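Local coordinates for AlgX/AlgJ SGNH hydrolase-like domain-containing protein (Eubacterium siraeum, PDB 4NZK), which is of unknown function but belongs to the DHHW family of the SGNH hydrolase clan, which suggests a hydrolase-like or related esterase-type activity, at residues 262-274 with 303-315. Residues are numbered along the deposited sequence; the frame is centred on the assembly and turned at random. Where two conformers were deposited one is given.
With EDO (1,2-ethanediol), chain B; EDO (1,2-ethanediol), chain C.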
ATOM      1  N   THR A 262      -3.313   6.790 -10.701  1.00 13.71           N
ATOM      2  CA  THR A 262      -3.634   5.837 -11.769  1.00 15.71           C
ATOM      3  C   THR A 262      -4.396   4.617 -11.199  1.00 14.71           C
ATOM      4  O   THR A 262      -5.271   4.059 -11.849  1.00 15.95           O
ATOM      5  CB  THR A 262      -2.350   5.369 -12.471  1.00 16.30           C
ATOM      6  OG1 THR A 262      -1.691   6.504 -13.041  1.00 18.46           O
ATOM      7  CG2 THR A 262      -2.642   4.341 -13.532  1.00 20.26           C
ATOM      8  N   PHE A 263      -4.037   4.189  -9.995  1.00 13.58           N
ATOM      9  CA  PHE A 263      -4.698   3.037  -9.367  1.00 13.20           C
ATOM     10  C   PHE A 263      -6.036   3.457  -8.716  1.00 15.25           C
ATOM     11  O   PHE A 263      -6.066   4.037  -7.634  1.00 16.57           O
ATOM     12  CB  PHE A 263      -3.766   2.383  -8.355  1.00 15.17           C
ATOM     13  CG  PHE A 263      -2.395   2.118  -8.927  1.00 12.49           C
ATOM     14  CD1 PHE A 263      -2.250   1.370 -10.083  1.00 15.08           C
ATOM     15  CD2 PHE A 263      -1.271   2.681  -8.355  1.00 13.14           C
ATOM     16  CE1 PHE A 263      -0.989   1.189 -10.642  1.00 17.53           C
ATOM     17  CE2 PHE A 263      -0.025   2.503  -8.878  1.00 15.92           C
ATOM     18  CZ  PHE A 263       0.128   1.745 -10.028  1.00 18.17           C
HETATM   19  N   MSE A 264      -7.105   3.180  -9.441  1.00 15.39           N
HETATM   20  CA  MSE A 264      -8.497   3.381  -9.043  0.66 14.69           C
HETATM   21  C   MSE A 264      -8.921   4.806  -8.777  1.00 14.46           C
HETATM   22  O   MSE A 264     -10.030   5.044  -8.270  1.00 18.79           O
HETATM   23  CB  MSE A 264      -8.811   2.512  -7.845  0.66 15.22           C
HETATM   24  CG  MSE A 264      -8.516   1.061  -8.212  0.66 16.28           C
HETATM   25 SE   MSE A 264      -8.512  -0.077  -6.622  0.50 15.75          SE
HETATM   26  CE  MSE A 264      -6.769   0.456  -5.888  0.66 18.25           C
ATOM     27  N   GLY A 265      -8.075   5.773  -9.172  1.00 16.13           N
ATOM     28  CA  GLY A 265      -8.424   7.188  -9.125  1.00 20.49           C
ATOM     29  C   GLY A 265      -8.399   7.916  -7.800  1.00 23.40           C
ATOM     30  O   GLY A 265      -8.547   9.126  -7.756  1.00 32.47           O
ATOM     31  N   GLY A 266      -8.139   7.213  -6.721  1.00 27.60           N
ATOM     32  CA  GLY A 266      -8.278   7.822  -5.398  1.00 32.31           C
ATOM     33  C   GLY A 266      -8.728   6.803  -4.390  1.00 31.65           C
ATOM     34  O   GLY A 266      -8.860   5.591  -4.722  1.00 31.60           O
ATOM     35  N   ASP A 267      -8.993   7.282  -3.169  1.00 21.51           N
ATOM     36  CA  ASP A 267      -9.250   6.379  -2.050  1.00 18.60           C
ATOM     37  C   ASP A 267     -10.657   6.315  -1.496  1.00 17.61           C
ATOM     38  O   ASP A 267     -10.980   5.343  -0.801  1.00 20.07           O
ATOM     39  CB  ASP A 267      -8.314   6.716  -0.886  1.00 21.02           C
ATOM     40  CG  ASP A 267      -6.841   6.630  -1.248  1.00 23.14           C
ATOM     41  OD1 ASP A 267      -6.426   5.650  -1.891  1.00 32.13           O
ATOM     42  OD2 ASP A 267      -6.078   7.547  -0.833  1.00 28.38           O
ATOM     43  N   GLN A 268     -11.479   7.357  -1.713  1.00 19.72           N
ATOM     44  CA  GLN A 268     -12.794   7.428  -1.057  1.00 20.70           C
ATOM     45  C   GLN A 268     -13.882   6.679  -1.829  1.00 20.21           C
ATOM     46  O   GLN A 268     -14.797   7.255  -2.401  1.00 24.18           O
ATOM     47  CB  GLN A 268     -13.214   8.882  -0.795  1.00 20.90           C
ATOM     48  CG  GLN A 268     -12.149   9.692  -0.098  1.00 27.67           C
ATOM     49  CD  GLN A 268     -12.659  11.038   0.391  1.00 36.24           C
ATOM     50  OE1 GLN A 268     -13.856  11.229   0.626  1.00 37.27           O
ATOM     51  NE2 GLN A 268     -11.735  11.978   0.562  1.00 46.51           N
ATOM     52  N   LYS A 269     -13.748   5.361  -1.822  1.00 16.40           N
ATOM     53  CA  LYS A 269     -14.612   4.476  -2.564  1.00 15.37           C
ATOM     54  C   LYS A 269     -14.306   3.049  -2.122  1.00 17.26           C
ATOM     55  O   LYS A 269     -13.370   2.826  -1.358  1.00 16.25           O
ATOM     56  CB  LYS A 269     -14.306   4.612  -4.056  1.00 18.56           C
ATOM     57  CG  LYS A 269     -12.893   4.239  -4.418  1.00 16.87           C
ATOM     58  CD  LYS A 269     -12.468   4.729  -5.779  1.00 19.64           C
ATOM     59  CE  LYS A 269     -12.164   6.214  -5.773  1.00 24.51           C
ATOM     60  NZ  LYS A 269     -11.826   6.725  -7.116  1.00 22.46           N
ATOM     61  N   ILE A 270     -15.128   2.129  -2.590  1.00 14.49           N
ATOM     62  CA  ILE A 270     -14.869   0.703  -2.492  1.00 14.03           C
ATOM     63  C   ILE A 270     -14.900   0.176  -3.907  1.00 13.75           C
ATOM     64  O   ILE A 270     -15.778   0.541  -4.700  1.00 16.59           O
ATOM     65  CB  ILE A 270     -15.916  -0.043  -1.667  1.00 14.69           C
ATOM     66  CG1 ILE A 270     -15.871   0.436  -0.219  1.00 16.59           C
ATOM     67  CG2 ILE A 270     -15.724  -1.562  -1.760  1.00 16.41           C
ATOM     68  CD1 ILE A 270     -16.990  -0.081   0.650  1.00 16.63           C
ATOM     69  N   VAL A 271     -13.927  -0.666  -4.234  1.00 13.30           N
ATOM     70  CA  VAL A 271     -13.847  -1.229  -5.581  1.00 14.01           C
ATOM     71  C   VAL A 271     -13.954  -2.749  -5.500  1.00 14.15           C
ATOM     72  O   VAL A 271     -13.267  -3.363  -4.702  1.00 16.60           O
ATOM     73  CB  VAL A 271     -12.525  -0.838  -6.290  1.00 16.99           C
ATOM     74  CG1 VAL A 271     -12.491  -1.403  -7.696  1.00 17.94           C
ATOM     75  CG2 VAL A 271     -12.341   0.675  -6.289  1.00 17.79           C
ATOM     76  N   LYS A 272     -14.846  -3.320  -6.298  1.00 13.50           N
ATOM     77  CA  LYS A 272     -14.978  -4.758  -6.409  1.00 15.28           C
ATOM     78  C   LYS A 272     -14.389  -5.170  -7.750  1.00 15.09           C
ATOM     79  O   LYS A 272     -14.715  -4.596  -8.781  1.00 18.71           O
ATOM     80  CB  LYS A 272     -16.435  -5.203  -6.327  1.00 14.85           C
ATOM     81  CG  LYS A 272     -16.617  -6.705  -6.537  1.00 19.23           C
ATOM     82  CD  LYS A 272     -18.082  -7.096  -6.408  1.00 24.65           C
ATOM     83  CE  LYS A 272     -18.256  -8.588  -6.664  1.00 30.25           C
ATOM     84  NZ  LYS A 272     -19.643  -9.057  -6.368  1.00 36.65           N
ATOM     85  N   ILE A 273     -13.541  -6.192  -7.709  1.00 14.51           N
ATOM     86  CA  ILE A 273     -12.876  -6.698  -8.925  1.00 14.96           C
ATOM     87  C   ILE A 273     -13.220  -8.174  -9.057  1.00 16.17           C
ATOM     88  O   ILE A 273     -13.068  -8.940  -8.098  1.00 16.50           O
ATOM     89  CB  ILE A 273     -11.344  -6.526  -8.855  1.00 14.60           C
ATOM     90  CG1 ILE A 273     -10.967  -5.077  -8.639  1.00 16.10           C
ATOM     91  CG2 ILE A 273     -10.656  -7.026 -10.117  1.00 16.62           C
ATOM     92  CD1 ILE A 273      -9.581  -4.875  -8.140  1.00 18.37           C
ATOM     93  N   GLU A 274     -13.713  -8.553 -10.237  1.00 16.11           N
ATOM     94  CA  GLU A 274     -14.042  -9.945 -10.564  1.00 15.68           C
ATOM     95  C   GLU A 274     -13.076 -10.318 -11.677  1.00 14.21           C
ATOM     96  O   GLU A 274     -12.985  -9.622 -12.676  1.00 17.88           O
ATOM     97  CB  GLU A 274     -15.492 -10.093 -11.032  1.00 18.50           C
ATOM     98  CG  GLU A 274     -16.498  -9.785  -9.936  1.00 21.38           C
ATOM     99  CD  GLU A 274     -17.907  -9.593 -10.459  1.00 29.14           C
ATOM    100  OE1 GLU A 274     -18.243  -8.467 -10.916  1.00 39.19           O
ATOM    101  OE2 GLU A 274     -18.683 -10.556 -10.381  1.00 40.59           O
ATOM    102  N   GLU A 303     -10.134 -14.749  -7.426  1.00 13.44           N
ATOM    103  CA  GLU A 303     -11.373 -14.690  -8.180  1.00 15.34           C
ATOM    104  C   GLU A 303     -12.086 -13.347  -7.983  1.00 13.71           C
ATOM    105  O   GLU A 303     -12.647 -12.783  -8.932  1.00 15.84           O
ATOM    106  CB  GLU A 303     -12.294 -15.853  -7.762  1.00 17.02           C
ATOM    107  CG  GLU A 303     -13.590 -15.885  -8.560  1.00 17.21           C
ATOM    108  CD  GLU A 303     -14.488 -17.102  -8.336  1.00 20.21           C
ATOM    109  OE1 GLU A 303     -13.992 -18.219  -8.023  1.00 21.74           O
ATOM    110  OE2 GLU A 303     -15.729 -16.941  -8.524  1.00 27.58           O
ATOM    111  N   GLU A 304     -12.090 -12.861  -6.736  1.00 13.36           N
ATOM    112  CA  GLU A 304     -12.660 -11.545  -6.434  1.00 14.43           C
ATOM    113  C   GLU A 304     -11.738 -10.818  -5.498  1.00 13.74           C
ATOM    114  O   GLU A 304     -11.086 -11.438  -4.647  1.00 14.94           O
ATOM    115  CB  GLU A 304     -14.064 -11.618  -5.777  1.00 16.30           C
ATOM    116  CG  GLU A 304     -15.129 -12.296  -6.615  1.00 17.15           C
ATOM    117  CD  GLU A 304     -16.516 -12.308  -5.992  1.00 21.26           C
ATOM    118  OE1 GLU A 304     -16.753 -11.831  -4.842  1.00 24.91           O
ATOM    119  OE2 GLU A 304     -17.401 -12.830  -6.681  1.00 32.30           O
ATOM    120  N   ILE A 305     -11.681  -9.502  -5.687  1.00 13.42           N
ATOM    121  CA  ILE A 305     -10.927  -8.619  -4.830  1.00 12.93           C
ATOM    122  C   ILE A 305     -11.782  -7.435  -4.464  1.00 13.54           C
ATOM    123  O   ILE A 305     -12.304  -6.759  -5.339  1.00 16.12           O
ATOM    124  CB  ILE A 305      -9.617  -8.137  -5.482  1.00 12.15           C
ATOM    125  CG1 ILE A 305      -8.731  -9.325  -5.897  1.00 15.22           C
ATOM    126  CG2 ILE A 305      -8.822  -7.265  -4.523  1.00 16.48           C
ATOM    127  CD1 ILE A 305      -7.881  -9.034  -7.091  1.00 20.95           C
ATOM    128  N   TYR A 306     -11.890  -7.174  -3.173  1.00 12.76           N
ATOM    129  CA  TYR A 306     -12.573  -5.973  -2.678  1.00 12.99           C
ATOM    130  C   TYR A 306     -11.518  -5.059  -2.075  1.00 13.71           C
ATOM    131  O   TYR A 306     -10.754  -5.469  -1.232  1.00 16.36           O
ATOM    132  CB  TYR A 306     -13.624  -6.325  -1.618  1.00 13.74           C
ATOM    133  CG  TYR A 306     -14.752  -7.176  -2.156  1.00 12.99           C
ATOM    134  CD1 TYR A 306     -14.557  -8.520  -2.416  1.00 16.55           C
ATOM    135  CD2 TYR A 306     -16.014  -6.643  -2.365  1.00 19.14           C
ATOM    136  CE1 TYR A 306     -15.578  -9.310  -2.916  1.00 17.65           C
ATOM    137  CE2 TYR A 306     -17.051  -7.437  -2.851  1.00 19.56           C
ATOM    138  CZ  TYR A 306     -16.821  -8.765  -3.109  1.00 20.73           C
ATOM    139  OH  TYR A 306     -17.833  -9.543  -3.613  1.00 24.37           O
ATOM    140  N   VAL A 307     -11.508  -3.816  -2.522  1.00 12.45           N
ATOM    141  CA  VAL A 307     -10.486  -2.860  -2.136  1.00 13.26           C
ATOM    142  C   VAL A 307     -11.152  -1.770  -1.305  1.00 12.98           C
ATOM    143  O   VAL A 307     -12.006  -1.021  -1.805  1.00 14.56           O
ATOM    144  CB  VAL A 307      -9.769  -2.215  -3.328  1.00 13.94           C
ATOM    145  CG1 VAL A 307      -8.559  -1.426  -2.831  1.00 16.83           C
ATOM    146  CG2 VAL A 307      -9.340  -3.252  -4.338  1.00 13.92           C
ATOM    147  N   CYS A 308     -10.751  -1.704  -0.044  1.00 13.16           N
ATOM    148  CA  CYS A 308     -11.310  -0.788   0.931  1.00 14.65           C
ATOM    149  C   CYS A 308     -10.220  -0.020   1.655  1.00 15.23           C
ATOM    150  O   CYS A 308      -9.168  -0.556   1.947  1.00 18.03           O
ATOM    151  CB  CYS A 308     -12.055  -1.596   1.979  1.00 18.04           C
ATOM    152  SG  CYS A 308     -13.323  -2.738   1.342  1.00 19.39           S
ATOM    153  N   ASP A 309     -10.498   1.236   1.963  1.00 14.23           N
ATOM    154  CA  ASP A 309      -9.564   2.089   2.666  1.00 14.16           C
ATOM    155  C   ASP A 309     -10.020   2.239   4.118  1.00 15.06           C
ATOM    156  O   ASP A 309     -11.169   2.584   4.380  1.00 17.26           O
ATOM    157  CB  ASP A 309      -9.495   3.475   2.027  1.00 14.54           C
ATOM    158  CG  ASP A 309      -8.246   4.226   2.453  1.00 19.35           C
ATOM    159  OD1 ASP A 309      -8.192   4.654   3.647  1.00 19.65           O
ATOM    160  OD2 ASP A 309      -7.334   4.386   1.589  1.00 20.30           O
ATOM    161  N   ILE A 310      -9.100   2.038   5.059  1.00 15.71           N
ATOM    162  CA  ILE A 310      -9.439   2.132   6.481  1.00 14.77           C
ATOM    163  C   ILE A 310      -9.921   3.516   6.920  1.00 16.60           C
ATOM    164  O   ILE A 310     -10.532   3.638   7.963  1.00 17.60           O
ATOM    165  CB  ILE A 310      -8.241   1.712   7.352  1.00 17.00           C
ATOM    166  CG1 ILE A 310      -7.065   2.688   7.169  1.00 21.28           C
ATOM    167  CG2 ILE A 310      -7.812   0.286   7.025  1.00 18.64           C
ATOM    168  CD1 ILE A 310      -5.826   2.316   7.928  1.00 26.79           C
ATOM    169  N   ARG A 311      -9.629   4.549   6.130  1.00 13.67           N
ATOM    170  CA  ARG A 311     -10.079   5.912   6.418  1.00 17.00           C
ATOM    171  C   ARG A 311     -11.512   6.227   5.931  1.00 17.27           C
ATOM    172  O   ARG A 311     -12.137   7.145   6.436  1.00 17.89           O
ATOM    173  CB  ARG A 311      -9.105   6.909   5.783  1.00 16.40           C
ATOM    174  CG  ARG A 311      -7.693   6.786   6.323  1.00 23.06           C
ATOM    175  CD  ARG A 311      -6.684   7.455   5.409  1.00 27.02           C
ATOM    176  NE  ARG A 311      -6.472   6.712   4.159  1.00 23.36           N
ATOM    177  CZ  ARG A 311      -5.802   7.216   3.119  1.00 27.38           C
ATOM    178  NH1 ARG A 311      -5.283   8.449   3.201  1.00 38.42           N
ATOM    179  NH2 ARG A 311      -5.658   6.502   2.000  1.00 23.61           N
ATOM    180  N   TYR A 312     -12.006   5.446   4.962  1.00 15.64           N
ATOM    181  CA  TYR A 312     -13.237   5.751   4.213  1.00 15.42           C
ATOM    182  C   TYR A 312     -14.071   4.478   4.049  1.00 18.17           C
ATOM    183  O   TYR A 312     -14.111   3.833   2.987  1.00 19.41           O
ATOM    184  CB  TYR A 312     -12.905   6.303   2.827  1.00 18.33           C
ATOM    185  CG  TYR A 312     -11.867   7.383   2.837  1.00 16.80           C
ATOM    186  CD1 TYR A 312     -12.125   8.597   3.392  1.00 23.81           C
ATOM    187  CD2 TYR A 312     -10.616   7.159   2.315  1.00 19.02           C
ATOM    188  CE1 TYR A 312     -11.165   9.575   3.388  1.00 22.58           C
ATOM    189  CE2 TYR A 312      -9.622   8.128   2.321  1.00 21.90           C
ATOM    190  CZ  TYR A 312      -9.906   9.345   2.863  1.00 23.97           C
ATOM    191  OH  TYR A 312      -8.952  10.342   2.905  1.00 33.50           O
ATOM    192  N   PHE A 313     -14.740   4.101   5.100  1.00 18.34           N
ATOM    193  CA  PHE A 313     -15.466   2.852   5.107  1.00 18.19           C
ATOM    194  C   PHE A 313     -16.622   3.039   6.033  1.00 16.68           C
ATOM    195  O   PHE A 313     -16.440   3.217   7.236  1.00 19.23           O
ATOM    196  CB  PHE A 313     -14.566   1.731   5.592  1.00 17.32           C
ATOM    197  CG  PHE A 313     -15.182   0.353   5.457  1.00 15.95           C
ATOM    198  CD1 PHE A 313     -15.137  -0.309   4.230  1.00 15.15           C
ATOM    199  CD2 PHE A 313     -15.748  -0.296   6.537  1.00 17.28           C
ATOM    200  CE1 PHE A 313     -15.674  -1.568   4.082  1.00 16.67           C
ATOM    201  CE2 PHE A 313     -16.307  -1.556   6.389  1.00 16.86           C
ATOM    202  CZ  PHE A 313     -16.241  -2.206   5.157  1.00 16.37           C
ATOM    203  N   ASP A 314     -17.824   2.982   5.465  1.00 18.90           N
ATOM    204  CA  ASP A 314     -19.028   3.301   6.219  1.00 21.78           C
ATOM    205  C   ASP A 314     -19.951   2.125   6.470  1.00 22.22           C
ATOM    206  O   ASP A 314     -21.163   2.242   6.391  1.00 36.87           O
ATOM    207  CB  ASP A 314     -19.753   4.426   5.486  1.00 21.21           C
ATOM    208  CG  ASP A 314     -19.009   5.737   5.595  1.00 28.24           C
ATOM    209  OD1 ASP A 314     -18.785   6.196   6.743  1.00 40.21           O
ATOM    210  OD2 ASP A 314     -18.631   6.294   4.542  1.00 44.49           O
ATOM    211  N   LEU A 315     -19.347   0.981   6.728  1.00 16.08           N
ATOM    212  CA  LEU A 315     -20.039  -0.235   7.037  1.00 16.90           C
ATOM    213  C   LEU A 315     -19.383  -0.905   8.240  1.00 16.21           C
ATOM    214  O   LEU A 315     -18.410  -0.411   8.783  1.00 17.53           O
ATOM    215  CB  LEU A 315     -19.971  -1.166   5.834  1.00 22.05           C
ATOM    216  CG  LEU A 315     -20.653  -0.769   4.551  1.00 28.17           C
ATOM    217  CD1 LEU A 315     -20.397  -1.850   3.526  1.00 38.03           C
ATOM    218  CD2 LEU A 315     -22.138  -0.572   4.776  1.00 30.51           C
TER
HETATM  219  C1  EDO B 401      -9.719   2.424  -3.745  1.00 27.03           C
HETATM  220  O1  EDO B 401      -8.384   2.860  -3.545  1.00 21.77           O
HETATM  221  C2  EDO B 401     -10.401   1.958  -2.445  1.00 19.72           C
HETATM  222  O2  EDO B 401     -10.060   2.813  -1.361  1.00 24.52           O
HETATM  223  C1  EDO C 402     -12.210   6.462 -11.034  1.00 34.56           C
HETATM  224  O1  EDO C 402     -11.745   7.664 -10.397  1.00 50.32           O
HETATM  225  C2  EDO C 402     -13.604   6.081 -10.553  1.00 30.98           C
HETATM  226  O2  EDO C 402     -13.818   6.397  -9.172  1.00 40.04           O
HETATM  227  O   HOH W   1      -7.034   9.914   0.706  1.00 40.31           O
HETATM  228  O   HOH W   2     -13.138   1.941   1.327  1.00 18.50           O
HETATM  229  O   HOH W   3     -19.797 -11.864  -6.516  1.00 35.23           O
HETATM  230  O   HOH W   4     -20.686  -7.900  -4.051  1.00 42.37           O
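R311 NH2 joins two carboxylates, D267 OD2 across the contact at 3.0 Å and D309 OD2 of its own segment. The bond to D267 is weak, and its carboxylate and guanidinium planes stand 50° apart. The D309 grip is firmer: NE and NH2 each take one oxygen, and OD1 also accepts the backbone N of R311, an Asx turn that fixes the carboxylate. K287 bridges both aspartates and, with R311, probably offsets their like charges; N292 ND2 also bonds D267 OD1.

The Y312 ring is sandwiched. Q268 CG sits 3.5 Å from its centroid, almost on the ring normal, with the amide stacked nearly parallel; R311 CB covers the opposite face. A serine in place of Y312 would probably leave Q268 without its stacking surface and the water shared with D267 OD2 without the phenol OH.

Beyond this turn the strands pair. I273 and I305 exchange two bonds, the shorter from I273 N to I305 O at 2.7 Å; V271 and V307 do the same. K272 runs fully extended (CG anti to the backbone N, chi1 176°) alongside Y306, laying CG over the ring face. On the opposite face of the sheet, I273 CD1 meets V307 CG2. These are neighbouring antiparallel strands, 270-275 and 304-309, in the mixed sheet of an SGNH-hydrolase-like alpha/beta fold, with the salt-bridge network at one end.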